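Local coordinates for protein 7,8-dihydro-6-hydroxymethylpterin pyrophosphokinase-dihydropteroate synthase (Plasmodium falciparum, PDB 6JWS) that probably catalyses two successive steps of folate biosynthesis, pyrophosphorylation of 6-hydroxymethyl-7,8-dihydropterin and condensation of the resulting diphosphate with 4-aminobenzoate to give 7,8-dihydropteroate, at residues T542-L547 against F580-D585. The protein carries 1 engineered substitution. Residues are numbered along the deposited sequence; the frame is centred on the assembly and turned at random.
Sequences TNYDNL and FAKKHD. With PT1 (pteroic acid), chain I.
The CB of F580 points away from 542-547, and its ring meets the bound pteroic acid. Ligand atom C16 lies over one ring face, near the rim, and F580 CZ is 3.3 Å from ligand N14; a flat apolar side chain suits this bend between the pterin and benzoate halves. A581 takes a left-handed backbone conformation, which costs any residue with a CB something, though its methyl is small. Its carbonyl oxygen accepts a hydrogen bond from Y544 OH at 2.8 Å. The hydroxyl stands above the carbonyl plane, 29° out of it, while that oxygen lies at the edge of the tyrosine ring. The long, rigid phenol spans the gap between the two loops, and L547 CD1 packs on one of its faces. K582 crosses the tyrosine at about a right angle, its CE 3.8 Å from Y544 OH. A bend at chi2 (99°) followed by an extended end carries NZ back to F580 O, a 2.9 Å bond in the carbonyl plane. With I576 O, G577 O and H530 ND1, the buried NZ has four acceptors for three N-H bonds. K583, the N-cap of helix 584-592, lays its aliphatic chain across T542, with CG 3.5 Å from the methyl CG2; a flexible chain can pack here while remaining exposed. Q586 in the first turn of that helix ties both loops, accepting from K583 N and donating to T542 O. The arrangement belongs to the TIM barrel of dihydropteroate synthase: loops following strands 525-529 and 572-575 brace each other beside the pterin-binding pocket.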
loop_
_atom_site.group_PDB
_atom_site.type_symbol
_atom_site.label_atom_id
_atom_site.label_comp_id
_atom_site.label_asym_id
_atom_site.label_seq_id
_atom_site.Cartn_x
_atom_site.Cartn_y
_atom_site.Cartn_z
ATOM N N THR B 542 -26.712 -15.820 -1.533
ATOM C CA THR B 542 -25.429 -15.522 -0.927
ATOM C C THR B 542 -24.581 -16.778 -0.696
ATOM O O THR B 542 -23.446 -16.687 -0.189
ATOM C CB THR B 542 -25.756 -14.673 0.304
ATOM O OG1 THR B 542 -25.279 -13.379 -0.045
ATOM C CG2 THR B 542 -25.248 -15.206 1.618
ATOM N N ASN B 543 -25.088 -17.932 -1.136
ATOM C CA ASN B 543 -24.345 -19.175 -0.959
ATOM C C ASN B 543 -23.432 -19.447 -2.156
ATOM O O ASN B 543 -23.885 -19.623 -3.278
ATOM C CB ASN B 543 -25.258 -20.369 -0.656
ATOM C CG ASN B 543 -26.165 -20.162 0.539
ATOM O OD1 ASN B 543 -25.790 -19.488 1.500
ATOM N ND2 ASN B 543 -27.362 -20.748 0.505
ATOM N N TYR B 544 -22.134 -19.538 -1.892
ATOM C CA TYR B 544 -21.176 -19.788 -2.943
ATOM C C TYR B 544 -20.343 -21.000 -2.548
ATOM O O TYR B 544 -19.880 -21.096 -1.417
ATOM C CB TYR B 544 -20.268 -18.569 -3.136
ATOM C CG TYR B 544 -20.958 -17.370 -3.730
ATOM C CD1 TYR B 544 -21.613 -16.447 -2.915
ATOM C CD2 TYR B 544 -20.970 -17.171 -5.115
ATOM C CE1 TYR B 544 -22.270 -15.356 -3.466
ATOM C CE2 TYR B 544 -21.625 -16.084 -5.678
ATOM C CZ TYR B 544 -22.265 -15.176 -4.846
ATOM O OH TYR B 544 -22.919 -14.114 -5.398
ATOM N N ASP B 545 -20.119 -21.897 -3.494
ATOM C CA ASP B 545 -19.179 -22.975 -3.267
ATOM C C ASP B 545 -17.760 -22.425 -3.018
ATOM O O ASP B 545 -17.116 -22.769 -2.043
ATOM C CB ASP B 545 -19.236 -23.966 -4.425
ATOM C CG ASP B 545 -18.269 -25.105 -4.198
ATOM O OD1 ASP B 545 -18.237 -25.631 -3.056
ATOM O OD2 ASP B 545 -17.523 -25.426 -5.140
ATOM N N ASN B 546 -17.270 -21.554 -3.898
ATOM C CA ASN B 546 -15.983 -20.909 -3.704
ATOM C C ASN B 546 -16.104 -19.460 -4.168
ATOM O O ASN B 546 -15.942 -19.182 -5.346
ATOM C CB ASN B 546 -14.896 -21.647 -4.489
ATOM C CG ASN B 546 -13.508 -21.155 -4.141
ATOM O OD1 ASN B 546 -13.325 -19.995 -3.751
ATOM N ND2 ASN B 546 -12.523 -22.027 -4.279
ATOM N N LEU B 547 -16.424 -18.545 -3.255
ATOM C CA LEU B 547 -16.834 -17.200 -3.629
ATOM C C LEU B 547 -15.879 -16.590 -4.660
ATOM O O LEU B 547 -16.295 -16.130 -5.723
ATOM C CB LEU B 547 -16.935 -16.344 -2.357
ATOM C CG LEU B 547 -16.973 -14.825 -2.577
ATOM C CD1 LEU B 547 -18.391 -14.362 -2.923
ATOM C CD2 LEU B 547 -16.479 -14.104 -1.336
ATOM N N PHE B 580 -23.676 -7.050 -4.796
ATOM C CA PHE B 580 -24.721 -7.681 -5.595
ATOM C C PHE B 580 -24.748 -9.182 -5.317
ATOM O O PHE B 580 -23.951 -9.948 -5.880
ATOM C CB PHE B 580 -24.501 -7.447 -7.092
ATOM C CG PHE B 580 -24.792 -6.078 -7.666
ATOM C CD1 PHE B 580 -26.027 -5.791 -8.229
ATOM C CD2 PHE B 580 -23.769 -5.139 -7.818
ATOM C CE1 PHE B 580 -26.248 -4.589 -8.878
ATOM C CE2 PHE B 580 -24.002 -3.910 -8.425
ATOM C CZ PHE B 580 -25.236 -3.651 -8.983
ATOM N N ALA B 581 -25.681 -9.595 -4.449
ATOM C CA ALA B 581 -25.707 -10.950 -3.919
ATOM C C ALA B 581 -24.390 -11.283 -3.220
ATOM O O ALA B 581 -23.847 -12.384 -3.398
ATOM C CB ALA B 581 -26.045 -11.985 -4.983
ATOM N N LYS B 582 -23.895 -10.341 -2.409
ATOM C CA LYS B 582 -22.791 -10.649 -1.503
ATOM C C LYS B 582 -23.114 -10.067 -0.125
ATOM O O LYS B 582 -23.529 -8.921 -0.030
ATOM C CB LYS B 582 -21.460 -10.091 -2.030
ATOM C CG LYS B 582 -20.864 -10.804 -3.240
ATOM C CD LYS B 582 -21.159 -10.097 -4.544
ATOM C CE LYS B 582 -20.923 -10.960 -5.768
ATOM N NZ LYS B 582 -21.332 -10.248 -7.000
ATOM N N LYS B 583 -22.926 -10.862 0.939
ATOM C CA LYS B 583 -22.887 -10.324 2.296
ATOM C C LYS B 583 -21.693 -9.371 2.399
ATOM O O LYS B 583 -20.758 -9.439 1.590
ATOM C CB LYS B 583 -22.814 -11.447 3.337
ATOM C CG LYS B 583 -24.007 -12.412 3.367
ATOM C CD LYS B 583 -25.183 -11.882 4.173
ATOM C CE LYS B 583 -26.378 -12.812 4.259
ATOM N NZ LYS B 583 -27.494 -12.384 3.374
ATOM N N HIS B 584 -21.746 -8.484 3.400
ATOM C CA HIS B 584 -20.721 -7.478 3.629
ATOM C C HIS B 584 -19.339 -8.112 3.742
ATOM O O HIS B 584 -18.414 -7.652 3.081
ATOM C CB HIS B 584 -21.117 -6.550 4.791
ATOM C CG HIS B 584 -22.425 -5.877 4.537
ATOM N ND1 HIS B 584 -22.873 -5.598 3.245
ATOM C CD2 HIS B 584 -23.392 -5.447 5.376
ATOM C CE1 HIS B 584 -24.059 -5.011 3.306
ATOM N NE2 HIS B 584 -24.400 -4.913 4.607
ATOM N N ASP B 585 -19.225 -9.207 4.513
ATOM C CA ASP B 585 -17.975 -9.955 4.640
ATOM C C ASP B 585 -17.508 -10.530 3.299
ATOM O O ASP B 585 -16.306 -10.702 3.105
ATOM C CB ASP B 585 -18.022 -11.007 5.759
ATOM C CG ASP B 585 -18.016 -10.401 7.164
ATOM O OD1 ASP B 585 -17.388 -9.314 7.361
ATOM O OD2 ASP B 585 -18.648 -11.008 8.069
HETATM C C2 PT1 I . -21.310 -1.704 -9.938
HETATM C C3 PT1 I . -22.588 -0.996 -10.014
HETATM C C5 PT1 I . -23.070 -0.665 -11.359
HETATM N N6 PT1 I . -23.310 -0.645 -8.923
HETATM C C7 PT1 I . -21.138 -1.725 -12.302
HETATM N N9 PT1 I . -22.319 -1.037 -12.435
HETATM C C10 PT1 I . -24.503 -0.013 -9.085
HETATM N N11 PT1 I . -20.409 -2.105 -13.413
HETATM C C12 PT1 I . -24.977 0.276 -10.358
HETATM C C21 PT1 I . -25.253 -1.887 -1.715
HETATM O O22 PT1 I . -25.260 -0.929 -0.895
HETATM O O1 PT1 I . -20.812 -2.044 -8.742
HETATM N N4 PT1 I . -20.647 -2.026 -11.070
HETATM N N8 PT1 I . -24.253 -0.035 -11.455
HETATM C C13 PT1 I . -25.312 0.326 -7.862
HETATM N N14 PT1 I . -25.850 -0.938 -7.288
HETATM C C15 PT1 I . -25.718 -1.182 -5.964
HETATM C C16 PT1 I . -25.581 -2.507 -5.498
HETATM C C17 PT1 I . -25.732 -0.073 -5.056
HETATM C C18 PT1 I . -25.433 -2.732 -4.108
HETATM C C19 PT1 I . -25.602 -0.316 -3.666
HETATM C C20 PT1 I . -25.432 -1.642 -3.197
HETATM O O23 PT1 I . -25.091 -3.048 -1.303
#